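Local coordinates for protein 4-aminobutyrate transaminase (Acinetobacter baumannii, PDB 6WOP) that probably catalyses the pyridoxal 5'-phosphate-dependent transfer of the amino group of 4-aminobutyrate to 2-oxoglutarate, as a class-III aminotransferase, at residues E29-W37 against L54-K62; V209-V217 against R351-V359. All blocks are in the same frame, centred on the assembly; numbering follows the deposited sequence.

Interaction 1 (E29-W37 against L54-K62); sequences EKAENATIW and LNTGHRHPK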
ATOM      1  N   GLU A  29     -12.454 -32.883 -27.235  1.00 18.67           N
ATOM      2  CA  GLU A  29     -11.630 -33.835 -27.965  1.00 21.02           C
ATOM      3  C   GLU A  29     -11.052 -33.248 -29.247  1.00 19.44           C
ATOM      4  O   GLU A  29      -9.924 -33.577 -29.625  1.00 21.31           O
ATOM      5  CB  GLU A  29     -12.469 -35.084 -28.288  1.00 27.24           C
ATOM      6  CG  GLU A  29     -11.789 -36.042 -29.214  1.00 37.63           C
ATOM      7  CD  GLU A  29     -10.690 -36.808 -28.546  1.00 45.23           C
ATOM      8  OE1 GLU A  29     -10.851 -37.127 -27.354  1.00 44.59           O
ATOM      9  OE2 GLU A  29      -9.676 -37.099 -29.225  1.00 50.41           O
ATOM     10  N   LYS A  30     -11.767 -32.334 -29.884  1.00 18.52           N
ATOM     11  CA  LYS A  30     -11.337 -31.776 -31.158  1.00 19.90           C
ATOM     12  C   LYS A  30     -12.163 -30.517 -31.376  1.00 20.32           C
ATOM     13  O   LYS A  30     -13.294 -30.436 -30.892  1.00 21.06           O
ATOM     14  CB  LYS A  30     -11.578 -32.793 -32.332  1.00 17.73           C
ATOM     15  CG  LYS A  30     -11.122 -32.244 -33.614  1.00 20.43           C
ATOM     16  CD  LYS A  30     -11.122 -33.306 -34.728  1.00 31.18           C
ATOM     17  CE  LYS A  30     -10.225 -32.867 -35.916  1.00 36.79           C
ATOM     18  NZ  LYS A  30     -10.343 -33.825 -37.090  1.00 40.14           N
ATOM     19  N   ALA A  31     -11.606 -29.549 -32.099  1.00 14.44           N
ATOM     20  CA  ALA A  31     -12.374 -28.348 -32.398  1.00 19.20           C
ATOM     21  C   ALA A  31     -11.901 -27.835 -33.745  1.00 18.58           C
ATOM     22  O   ALA A  31     -10.733 -28.009 -34.098  1.00 17.71           O
ATOM     23  CB  ALA A  31     -12.217 -27.245 -31.321  1.00 18.08           C
ATOM     24  N   GLU A  32     -12.815 -27.267 -34.520  1.00 17.56           N
ATOM     25  CA  GLU A  32     -12.420 -26.743 -35.829  1.00 15.34           C
ATOM     26  C   GLU A  32     -13.429 -25.683 -36.234  1.00 18.71           C
ATOM     27  O   GLU A  32     -14.640 -25.974 -36.365  1.00 19.02           O
ATOM     28  CB  GLU A  32     -12.296 -27.854 -36.918  1.00 17.32           C
ATOM     29  CG  GLU A  32     -11.429 -27.352 -38.151  1.00 17.75           C
ATOM     30  CD  GLU A  32     -10.966 -28.484 -39.082  1.00 27.58           C
ATOM     31  OE1 GLU A  32     -10.876 -29.616 -38.629  1.00 29.50           O
ATOM     32  OE2 GLU A  32     -10.723 -28.218 -40.268  1.00 32.90           O
ATOM     33  N   ASN A  33     -12.897 -24.489 -36.534  1.00 16.82           N
ATOM     34  CA  ASN A  33     -13.655 -23.290 -36.901  1.00 18.46           C
ATOM     35  C   ASN A  33     -14.610 -23.006 -35.740  1.00 17.93           C
ATOM     36  O   ASN A  33     -14.136 -22.601 -34.663  1.00 17.72           O
ATOM     37  CB  ASN A  33     -14.357 -23.406 -38.289  1.00 14.32           C
ATOM     38  CG  ASN A  33     -15.007 -22.034 -38.763  1.00 19.25           C
ATOM     39  OD1 ASN A  33     -14.915 -20.997 -38.071  1.00 19.83           O
ATOM     40  ND2 ASN A  33     -15.626 -22.044 -39.904  1.00 22.05           N
ATOM     41  N   ALA A  34     -15.915 -23.259 -35.893  1.00 18.21           N
ATOM     42  CA  ALA A  34     -16.862 -23.016 -34.799  1.00 19.58           C
ATOM     43  C   ALA A  34     -17.533 -24.314 -34.328  1.00 18.73           C
ATOM     44  O   ALA A  34     -18.645 -24.278 -33.779  1.00 18.72           O
ATOM     45  CB  ALA A  34     -17.930 -21.988 -35.234  1.00 17.70           C
ATOM     46  N   THR A  35     -16.912 -25.465 -34.585  1.00 19.25           N
ATOM     47  CA  THR A  35     -17.405 -26.773 -34.149  1.00 17.68           C
ATOM     48  C   THR A  35     -16.461 -27.360 -33.101  1.00 19.99           C
ATOM     49  O   THR A  35     -15.240 -27.385 -33.321  1.00 20.79           O
ATOM     50  CB  THR A  35     -17.467 -27.712 -35.351  1.00 18.34           C
ATOM     51  OG1 THR A  35     -18.160 -27.001 -36.408  1.00 21.65           O
ATOM     52  CG2 THR A  35     -18.276 -29.003 -35.020  1.00 19.82           C
ATOM     53  N   ILE A  36     -17.013 -27.856 -31.991  1.00 19.73           N
ATOM     54  CA  ILE A  36     -16.230 -28.517 -30.937  1.00 17.81           C
ATOM     55  C   ILE A  36     -16.838 -29.882 -30.706  1.00 19.71           C
ATOM     56  O   ILE A  36     -18.071 -30.014 -30.703  1.00 21.73           O
ATOM     57  CB  ILE A  36     -16.269 -27.718 -29.603  1.00 19.06           C
ATOM     58  CG1 ILE A  36     -15.782 -26.280 -29.801  1.00 18.50           C
ATOM     59  CG2 ILE A  36     -15.419 -28.475 -28.491  1.00 21.30           C
ATOM     60  CD1 ILE A  36     -16.280 -25.374 -28.614  1.00 21.38           C
ATOM     61  N   TRP A  37     -15.992 -30.902 -30.525  1.00 19.52           N
ATOM     62  CA  TRP A  37     -16.475 -32.270 -30.299  1.00 24.05           C
ATOM     63  C   TRP A  37     -16.027 -32.731 -28.928  1.00 25.79           C
ATOM     64  O   TRP A  37     -14.897 -32.440 -28.518  1.00 25.38           O
ATOM     65  CB  TRP A  37     -15.918 -33.272 -31.322  1.00 23.32           C
ATOM     66  CG  TRP A  37     -16.471 -33.154 -32.709  1.00 27.17           C
ATOM     67  CD1 TRP A  37     -17.529 -33.838 -33.240  1.00 29.98           C
ATOM     68  CD2 TRP A  37     -15.969 -32.311 -33.747  1.00 25.63           C
ATOM     69  NE1 TRP A  37     -17.740 -33.447 -34.537  1.00 31.00           N
ATOM     70  CE2 TRP A  37     -16.769 -32.542 -34.893  1.00 29.24           C
ATOM     71  CE3 TRP A  37     -14.904 -31.400 -33.831  1.00 24.00           C
ATOM     72  CZ2 TRP A  37     -16.552 -31.873 -36.111  1.00 28.80           C
ATOM     73  CZ3 TRP A  37     -14.654 -30.735 -35.063  1.00 22.04           C
ATOM     74  CH2 TRP A  37     -15.481 -30.991 -36.185  1.00 25.86           C
ATOM     75  N   LEU A  54     -10.931 -16.763 -30.375  1.00 18.65           N
ATOM     76  CA  LEU A  54     -10.943 -17.458 -31.662  1.00 17.76           C
ATOM     77  C   LEU A  54     -11.801 -16.705 -32.669  1.00 19.67           C
ATOM     78  O   LEU A  54     -12.651 -17.305 -33.357  1.00 17.44           O
ATOM     79  CB  LEU A  54     -11.448 -18.910 -31.475  1.00 18.09           C
ATOM     80  CG  LEU A  54     -10.491 -19.559 -30.452  1.00 19.53           C
ATOM     81  CD1 LEU A  54     -11.166 -20.747 -29.851  1.00 22.24           C
ATOM     82  CD2 LEU A  54      -9.177 -19.925 -31.204  1.00 17.10           C
ATOM     83  N   ASN A  55     -11.533 -15.398 -32.842  1.00 15.73           N
ATOM     84  CA  ASN A  55     -12.268 -14.664 -33.878  1.00 14.31           C
ATOM     85  C   ASN A  55     -12.051 -15.280 -35.252  1.00 14.55           C
ATOM     86  O   ASN A  55     -12.952 -15.214 -36.099  1.00 14.89           O
ATOM     87  CB  ASN A  55     -11.846 -13.196 -33.891  1.00 15.22           C
ATOM     88  CG  ASN A  55     -12.360 -12.435 -32.620  1.00 20.87           C
ATOM     89  OD1 ASN A  55     -13.162 -12.986 -31.773  1.00 21.52           O
ATOM     90  ND2 ASN A  55     -11.836 -11.209 -32.430  1.00 16.60           N
ATOM     91  N   THR A  56     -10.885 -15.886 -35.485  1.00 15.57           N
ATOM     92  CA  THR A  56     -10.556 -16.613 -36.732  1.00 16.43           C
ATOM     93  C   THR A  56     -10.896 -18.100 -36.661  1.00 16.38           C
ATOM     94  O   THR A  56     -10.604 -18.835 -37.618  1.00 18.00           O
ATOM     95  CB  THR A  56      -9.043 -16.436 -37.052  1.00 16.87           C
ATOM     96  OG1 THR A  56      -8.221 -16.697 -35.906  1.00 18.37           O
ATOM     97  CG2 THR A  56      -8.796 -15.046 -37.476  1.00 18.45           C
ATOM     98  N   GLY A  57     -11.476 -18.556 -35.555  1.00 19.55           N
ATOM     99  CA  GLY A  57     -11.958 -19.915 -35.411  1.00 20.04           C
ATOM    100  C   GLY A  57     -10.888 -20.840 -34.866  1.00 19.83           C
ATOM    101  O   GLY A  57      -9.694 -20.552 -34.916  1.00 19.27           O
ATOM    102  N   HIS A  58     -11.338 -21.974 -34.296  1.00 19.22           N
ATOM    103  CA  HIS A  58     -10.409 -23.023 -33.864  1.00 18.73           C
ATOM    104  C   HIS A  58      -9.613 -23.543 -35.061  1.00 16.19           C
ATOM    105  O   HIS A  58     -10.192 -23.926 -36.088  1.00 18.25           O
ATOM    106  CB  HIS A  58     -11.173 -24.190 -33.262  1.00 18.98           C
ATOM    107  CG  HIS A  58     -11.853 -23.889 -31.950  1.00 19.11           C
ATOM    108  ND1 HIS A  58     -11.220 -24.038 -30.723  1.00 18.75           N
ATOM    109  CD2 HIS A  58     -13.120 -23.514 -31.678  1.00 17.60           C
ATOM    110  CE1 HIS A  58     -12.081 -23.774 -29.755  1.00 23.87           C
ATOM    111  NE2 HIS A  58     -13.242 -23.454 -30.306  1.00 20.57           N
ATOM    112  N   ARG A  59      -8.292 -23.581 -34.934  1.00 16.77           N
ATOM    113  CA  ARG A  59      -7.433 -24.191 -35.956  1.00 14.40           C
ATOM    114  C   ARG A  59      -7.733 -23.640 -37.354  1.00 14.97           C
ATOM    115  O   ARG A  59      -7.881 -24.402 -38.320  1.00 15.21           O
ATOM    116  CB  ARG A  59      -7.545 -25.733 -35.918  1.00 15.27           C
ATOM    117  CG  ARG A  59      -6.925 -26.388 -34.598  1.00 16.47           C
ATOM    118  CD  ARG A  59      -7.315 -27.878 -34.451  1.00 15.60           C
ATOM    119  NE  ARG A  59      -6.941 -28.628 -35.670  1.00 16.12           N
ATOM    120  CZ  ARG A  59      -7.805 -29.251 -36.466  1.00 22.13           C
ATOM    121  NH1 ARG A  59      -9.113 -29.276 -36.159  1.00 21.29           N
ATOM    122  NH2 ARG A  59      -7.350 -29.846 -37.562  1.00 20.11           N
ATOM    123  N   HIS A  60      -7.806 -22.303 -37.467  1.00 14.58           N
ATOM    124  CA  HIS A  60      -7.917 -21.713 -38.791  1.00 15.40           C
ATOM    125  C   HIS A  60      -6.779 -22.238 -39.661  1.00 21.28           C
ATOM    126  O   HIS A  60      -5.615 -22.238 -39.217  1.00 18.39           O
ATOM    127  CB  HIS A  60      -7.864 -20.182 -38.680  1.00 15.80           C
ATOM    128  CG  HIS A  60      -8.074 -19.477 -39.973  1.00 17.75           C
ATOM    129  ND1 HIS A  60      -7.108 -19.435 -40.948  1.00 19.39           N
ATOM    130  CD2 HIS A  60      -9.139 -18.783 -40.455  1.00 16.83           C
ATOM    131  CE1 HIS A  60      -7.566 -18.745 -41.983  1.00 21.44           C
ATOM    132  NE2 HIS A  60      -8.784 -18.317 -41.696  1.00 20.31           N
ATOM    133  N   PRO A  61      -7.065 -22.690 -40.900  1.00 22.51           N
ATOM    134  CA  PRO A  61      -6.015 -23.340 -41.705  1.00 21.72           C
ATOM    135  C   PRO A  61      -4.776 -22.500 -41.910  1.00 22.48           C
ATOM    136  O   PRO A  61      -3.664 -23.052 -41.929  1.00 23.54           O
ATOM    137  CB  PRO A  61      -6.706 -23.602 -43.036  1.00 27.10           C
ATOM    138  CG  PRO A  61      -8.169 -23.634 -42.727  1.00 29.82           C
ATOM    139  CD  PRO A  61      -8.377 -22.689 -41.585  1.00 25.28           C
ATOM    140  N   LYS A  62      -4.917 -21.194 -42.121  1.00 19.55           N
ATOM    141  CA  LYS A  62      -3.766 -20.331 -42.312  1.00 23.32           C
ATOM    142  C   LYS A  62      -2.913 -20.239 -41.046  1.00 20.35           C
ATOM    143  O   LYS A  62      -1.686 -20.123 -41.129  1.00 21.80           O
ATOM    144  CB  LYS A  62      -4.214 -18.933 -42.755  1.00 28.31           C
ATOM    145  CG  LYS A  62      -4.856 -18.993 -44.132  1.00 36.64           C
ATOM    146  CD  LYS A  62      -3.904 -18.628 -45.232  1.00 41.07           C
ATOM    147  CE  LYS A  62      -4.598 -18.430 -46.549  1.00 44.73           C
ATOM    148  NZ  LYS A  62      -3.832 -19.062 -47.655  1.00 47.43           N
TER
HETATM  149  O   HOH W   1      -8.991 -32.104 -39.032  1.00 50.30           O

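Interaction 2 (V209-V217 against R351-V359); sequences VQGEGGFNV and RALGSMVAV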
ATOM      1  N   VAL A 209     -15.417  -1.524 -24.922  1.00 21.08           N
ATOM      2  CA  VAL A 209     -16.632  -2.320 -24.740  1.00 21.71           C
ATOM      3  C   VAL A 209     -16.360  -3.219 -23.530  1.00 19.37           C
ATOM      4  O   VAL A 209     -15.568  -4.159 -23.632  1.00 17.15           O
ATOM      5  CB  VAL A 209     -16.975  -3.192 -25.976  1.00 20.16           C
ATOM      6  CG1 VAL A 209     -18.303  -3.826 -25.731  1.00 21.26           C
ATOM      7  CG2 VAL A 209     -17.037  -2.366 -27.322  1.00 20.15           C
ATOM      8  N   GLN A 210     -16.989  -2.963 -22.378  1.00 18.73           N
ATOM      9  CA  GLN A 210     -16.631  -3.812 -21.229  1.00 16.87           C
ATOM     10  C   GLN A 210     -17.007  -5.248 -21.544  1.00 18.77           C
ATOM     11  O   GLN A 210     -18.075  -5.497 -22.089  1.00 21.86           O
ATOM     12  CB  GLN A 210     -17.368  -3.406 -19.958  1.00 21.41           C
ATOM     13  CG  GLN A 210     -16.941  -2.079 -19.451  1.00 19.65           C
ATOM     14  CD  GLN A 210     -17.519  -1.820 -18.073  1.00 18.68           C
ATOM     15  OE1 GLN A 210     -18.774  -1.967 -17.840  1.00 20.88           O
ATOM     16  NE2 GLN A 210     -16.651  -1.396 -17.159  1.00 14.55           N
ATOM     17  N   GLY A 211     -16.119  -6.178 -21.201  1.00 19.33           N
ATOM     18  CA  GLY A 211     -16.249  -7.576 -21.632  1.00 19.36           C
ATOM     19  C   GLY A 211     -17.008  -8.398 -20.597  1.00 23.15           C
ATOM     20  O   GLY A 211     -18.228  -8.549 -20.658  1.00 27.14           O
ATOM     21  N   GLU A 212     -16.280  -8.926 -19.621  1.00 22.10           N
ATOM     22  CA  GLU A 212     -16.933  -9.636 -18.530  0.50 23.56           C
ATOM     23  C   GLU A 212     -18.014  -8.785 -17.876  1.00 23.89           C
ATOM     24  O   GLU A 212     -18.974  -9.330 -17.335  1.00 26.66           O
ATOM     25  CB  GLU A 212     -15.882 -10.060 -17.498  0.50 23.90           C
ATOM     26  CG  GLU A 212     -14.631 -10.723 -18.104  0.50 24.62           C
ATOM     27  CD  GLU A 212     -14.906 -12.023 -18.914  0.50 27.61           C
ATOM     28  OE1 GLU A 212     -15.669 -12.898 -18.442  0.50 28.35           O
ATOM     29  OE2 GLU A 212     -14.323 -12.164 -20.006  0.50 18.84           O
ATOM     30  N   GLY A 213     -17.879  -7.446 -17.921  1.00 21.56           N
ATOM     31  CA  GLY A 213     -18.825  -6.547 -17.318  1.00 24.42           C
ATOM     32  C   GLY A 213     -20.173  -6.446 -17.984  1.00 26.35           C
ATOM     33  O   GLY A 213     -21.054  -5.810 -17.406  1.00 26.38           O
ATOM     34  N   GLY A 214     -20.368  -7.035 -19.170  1.00 27.61           N
ATOM     35  CA  GLY A 214     -21.710  -7.183 -19.737  1.00 24.20           C
ATOM     36  C   GLY A 214     -21.882  -6.659 -21.153  1.00 21.40           C
ATOM     37  O   GLY A 214     -23.014  -6.451 -21.592  1.00 25.12           O
ATOM     38  N   PHE A 215     -20.760  -6.440 -21.863  1.00 19.84           N
ATOM     39  CA  PHE A 215     -20.770  -5.862 -23.196  1.00 21.21           C
ATOM     40  C   PHE A 215     -21.470  -4.512 -23.194  1.00 19.03           C
ATOM     41  O   PHE A 215     -22.490  -4.325 -23.839  1.00 20.31           O
ATOM     42  CB  PHE A 215     -21.437  -6.812 -24.220  1.00 22.71           C
ATOM     43  CG  PHE A 215     -20.536  -7.961 -24.679  1.00 22.96           C
ATOM     44  CD1 PHE A 215     -19.501  -8.384 -23.932  1.00 25.59           C
ATOM     45  CD2 PHE A 215     -20.808  -8.640 -25.885  1.00 25.28           C
ATOM     46  CE1 PHE A 215     -18.679  -9.419 -24.327  1.00 25.67           C
ATOM     47  CE2 PHE A 215     -19.983  -9.699 -26.278  1.00 25.64           C
ATOM     48  CZ  PHE A 215     -18.918 -10.076 -25.483  1.00 23.73           C
ATOM     49  N   ASN A 216     -20.884  -3.581 -22.453  1.00 20.46           N
ATOM     50  CA  ASN A 216     -21.305  -2.197 -22.387  1.00 20.91           C
ATOM     51  C   ASN A 216     -20.441  -1.364 -23.328  1.00 20.22           C
ATOM     52  O   ASN A 216     -19.227  -1.232 -23.082  1.00 21.58           O
ATOM     53  CB  ASN A 216     -21.114  -1.723 -20.935  1.00 21.59           C
ATOM     54  CG  ASN A 216     -21.876  -2.632 -19.969  1.00 26.67           C
ATOM     55  OD1 ASN A 216     -23.033  -2.967 -20.241  1.00 25.83           O
ATOM     56  ND2 ASN A 216     -21.226  -3.088 -18.906  1.00 24.33           N
ATOM     57  N   VAL A 217     -21.078  -0.711 -24.314  1.00 23.14           N
ATOM     58  CA  VAL A 217     -20.350   0.036 -25.350  1.00 21.24           C
ATOM     59  C   VAL A 217     -20.194   1.476 -24.874  1.00 21.98           C
ATOM     60  O   VAL A 217     -21.178   2.105 -24.494  1.00 22.20           O
ATOM     61  CB  VAL A 217     -21.084  -0.025 -26.707  1.00 24.58           C
ATOM     62  CG1 VAL A 217     -20.391   0.849 -27.694  1.00 25.64           C
ATOM     63  CG2 VAL A 217     -21.090  -1.450 -27.211  1.00 22.68           C
ATOM     64  N   ARG A 351     -27.403  -5.287 -26.382  1.00 26.13           N
ATOM     65  CA  ARG A 351     -26.270  -4.392 -26.588  1.00 24.02           C
ATOM     66  C   ARG A 351     -25.408  -4.938 -27.706  1.00 26.03           C
ATOM     67  O   ARG A 351     -25.259  -6.152 -27.826  1.00 25.64           O
ATOM     68  CB  ARG A 351     -25.427  -4.250 -25.325  1.00 22.46           C
ATOM     69  CG  ARG A 351     -26.271  -3.614 -24.201  1.00 23.10           C
ATOM     70  CD  ARG A 351     -25.466  -3.380 -22.935  1.00 23.85           C
ATOM     71  NE  ARG A 351     -25.214  -4.590 -22.131  1.00 28.05           N
ATOM     72  CZ  ARG A 351     -26.033  -5.093 -21.205  1.00 29.59           C
ATOM     73  NH1 ARG A 351     -27.226  -4.529 -20.952  1.00 28.51           N
ATOM     74  NH2 ARG A 351     -25.657  -6.181 -20.536  1.00 28.83           N
ATOM     75  N   ALA A 352     -24.793  -4.057 -28.491  1.00 23.95           N
ATOM     76  CA  ALA A 352     -24.116  -4.567 -29.692  1.00 24.13           C
ATOM     77  C   ALA A 352     -23.127  -3.541 -30.223  1.00 29.27           C
ATOM     78  O   ALA A 352     -23.472  -2.360 -30.399  1.00 28.39           O
ATOM     79  CB  ALA A 352     -25.122  -4.881 -30.777  1.00 25.81           C
ATOM     80  N   LEU A 353     -21.911  -3.988 -30.504  1.00 27.32           N
ATOM     81  CA  LEU A 353     -21.052  -3.264 -31.437  1.00 27.68           C
ATOM     82  C   LEU A 353     -20.415  -4.309 -32.345  1.00 25.80           C
ATOM     83  O   LEU A 353     -19.680  -5.163 -31.847  1.00 24.46           O
ATOM     84  CB  LEU A 353     -19.994  -2.447 -30.701  1.00 23.99           C
ATOM     85  CG  LEU A 353     -19.203  -1.558 -31.663  1.00 25.93           C
ATOM     86  CD1 LEU A 353     -20.090  -0.520 -32.278  1.00 32.03           C
ATOM     87  CD2 LEU A 353     -18.031  -0.920 -30.905  1.00 24.57           C
ATOM     88  N   GLY A 354     -20.772  -4.313 -33.643  1.00 24.90           N
ATOM     89  CA  GLY A 354     -20.207  -5.346 -34.510  1.00 25.04           C
ATOM     90  C   GLY A 354     -20.733  -6.701 -34.073  1.00 26.58           C
ATOM     91  O   GLY A 354     -21.946  -6.914 -33.943  1.00 21.74           O
ATOM     92  N   SER A 355     -19.808  -7.626 -33.818  1.00 27.53           N
ATOM     93  CA  SER A 355     -20.239  -8.908 -33.272  1.00 22.06           C
ATOM     94  C   SER A 355     -19.760  -9.080 -31.845  1.00 24.20           C
ATOM     95  O   SER A 355     -19.723 -10.196 -31.342  1.00 25.99           O
ATOM     96  CB  SER A 355     -19.767 -10.084 -34.153  1.00 25.35           C
ATOM     97  OG  SER A 355     -20.689 -10.307 -35.250  1.00 26.56           O
ATOM     98  N   MET A 356     -19.617  -7.950 -31.137  1.00 23.52           N
ATOM     99  CA  MET A 356     -19.610  -7.945 -29.681  1.00 22.23           C
ATOM    100  C   MET A 356     -21.052  -7.649 -29.272  1.00 23.43           C
ATOM    101  O   MET A 356     -21.446  -6.481 -29.132  1.00 24.96           O
ATOM    102  CB  MET A 356     -18.624  -6.917 -29.133  1.00 23.22           C
ATOM    103  CG  MET A 356     -17.780  -7.475 -28.052  1.00 25.09           C
ATOM    104  SD  MET A 356     -16.462  -6.406 -27.595  1.00 24.24           S
ATOM    105  CE  MET A 356     -16.168  -7.094 -25.991  1.00 21.44           C
ATOM    106  N   VAL A 357     -21.856  -8.725 -29.139  1.00 25.82           N
ATOM    107  CA  VAL A 357     -23.302  -8.662 -28.918  1.00 27.28           C
ATOM    108  C   VAL A 357     -23.658  -9.422 -27.650  1.00 25.82           C
ATOM    109  O   VAL A 357     -23.124 -10.513 -27.403  1.00 23.86           O
ATOM    110  CB  VAL A 357     -24.111  -9.263 -30.103  1.00 28.15           C
ATOM    111  CG1 VAL A 357     -25.666  -9.118 -29.853  1.00 24.78           C
ATOM    112  CG2 VAL A 357     -23.718  -8.631 -31.398  1.00 30.07           C
ATOM    113  N   ALA A 358     -24.619  -8.884 -26.893  1.00 25.34           N
ATOM    114  CA  ALA A 358     -25.096  -9.527 -25.676  1.00 24.75           C
ATOM    115  C   ALA A 358     -26.582  -9.269 -25.504  1.00 27.56           C
ATOM    116  O   ALA A 358     -27.089  -8.224 -25.909  1.00 28.00           O
ATOM    117  CB  ALA A 358     -24.364  -9.000 -24.440  1.00 21.53           C
ATOM    118  N   VAL A 359     -27.261 -10.188 -24.811  1.00 26.82           N
ATOM    119  CA  VAL A 359     -28.657 -10.018 -24.414  1.00 25.77           C
ATOM    120  C   VAL A 359     -28.743 -10.111 -22.887  1.00 26.03           C
ATOM    121  O   VAL A 359     -28.145 -11.005 -22.277  1.00 24.74           O
ATOM    122  CB  VAL A 359     -29.583 -11.034 -25.088  1.00 28.10           C
ATOM    123  CG1 VAL A 359     -29.298 -12.458 -24.616  1.00 30.76           C
ATOM    124  CG2 VAL A 359     -31.051 -10.630 -24.854  1.00 27.90           C
TER

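Interaction 1 (E29-W37 against L54-K62)
Asn33 and His58 pair through their backbones in both directions. Asn33 N donates to His58 O at 2.8 Å, and His58 N returns a bond to Asn33 O at 2.9 Å. This makes a single antiparallel bridge of the hydrogen-bonded kind.

Apolar packing centres on the His58 imidazole. Ala31 CB sits over one face, 3.5 Å from the ring centroid, a CH-pi contact. Leu54 CD1 lies against the opposite face, sandwiching the ring. Ile36 CG1 comes obliquely to NE2, which has a weak hydrogen bond to Asp46.

Segment 29-37 is a beta hairpin whose strand 28-32 is outermost in the mixed sheet within this chain; Ala31 bonds through its backbone to the second subunit. The type II' turn, Glu32 to Thr35, carries the bridge, and a classic bulge places Glu29 and Lys30 opposite Trp37. The other segment leads into helix 61-71, where His60 is the N-cap and its ND1 accepts from Lys62 N.

Polar and charged groups gather round Arg59. Its NH1 donates to Ala31 O at 2.9 Å, in the guanidinium plane. The same nitrogen forms a salt bridge with Glu32 OE1 at 3.1 Å, reached from above the carboxylate, with the two planes 84° apart. A bend at chi3 (55°) turns the guanidinium onto these acceptors. One water joins Lys30 NZ, Glu32 OE1 and Arg59 NH2. Arg59 NE bonds to Leu71 O of the second subunit.

Interaction 2 (V209-V217 against R351-V359)
Phe215 and Met356 form the tightly packed part of this contact. The two side chains cross at about a right angle. Met356 CG lies over the ring face, 3.9 Å from the Phe215 centroid, as a CH-pi contact. The sulfur stands farther above the same ring, a Met-aromatic contact. SD also meets Val209 CB at 3.6 Å. Phe215 CD2 meets Val357 O at 3.3 Å, while its CB packs on Ala358 CB. In the short hairpin 209-217 a G1 bulge sets Phe215 and Asn216 against Gln210. The partner is a hairpin of the mixed sheet, with a type II' turn from Leu353 to Met356.

The packing thins toward partly exposed Val217 and Leu353. There Val217 CG2 reaches Leu353 CB at 3.8 Å, close to exposed Ala352.

Arg351 holds the polar flank. Its NE and NH2 both donate to Gly214 O, each at 2.9 Å, and NE adds a weak bond to Phe215 O. The bend at chi3 (-77°) brings the guanidinium side-on to Gly214 O. NH1 makes salt bridges to Glu360 and Asp349. These acids probably stabilise the charge of Arg351 and offset the nearby Lys177. The two N-H groups converging on Gly214 O would restrain that carbonyl.

Interactions 1 and 2 meet opposite ends of one mixed sheet. Strands 28-32 and 347-353 are its outermost strands within the chain, and each belongs to a hairpin used by one of the contacts. The contact centres are 22 Å apart. The nearest atoms are about 7 Å apart, so the two do not touch. Arg248 connects their surroundings: it bonds to Asn55 of interaction 1 and to Ser355 of interaction 2. The settings differ. Interaction 1 is part of the interface with the second subunit, whereas no other chain touches interaction 2. There Glu212 pairs with Arg392 and bonds to Gln243. This matches the Glu-Arg pair near the cofactor in related 4-aminobutyrate aminotransferases, so interaction 2 probably borders the active site.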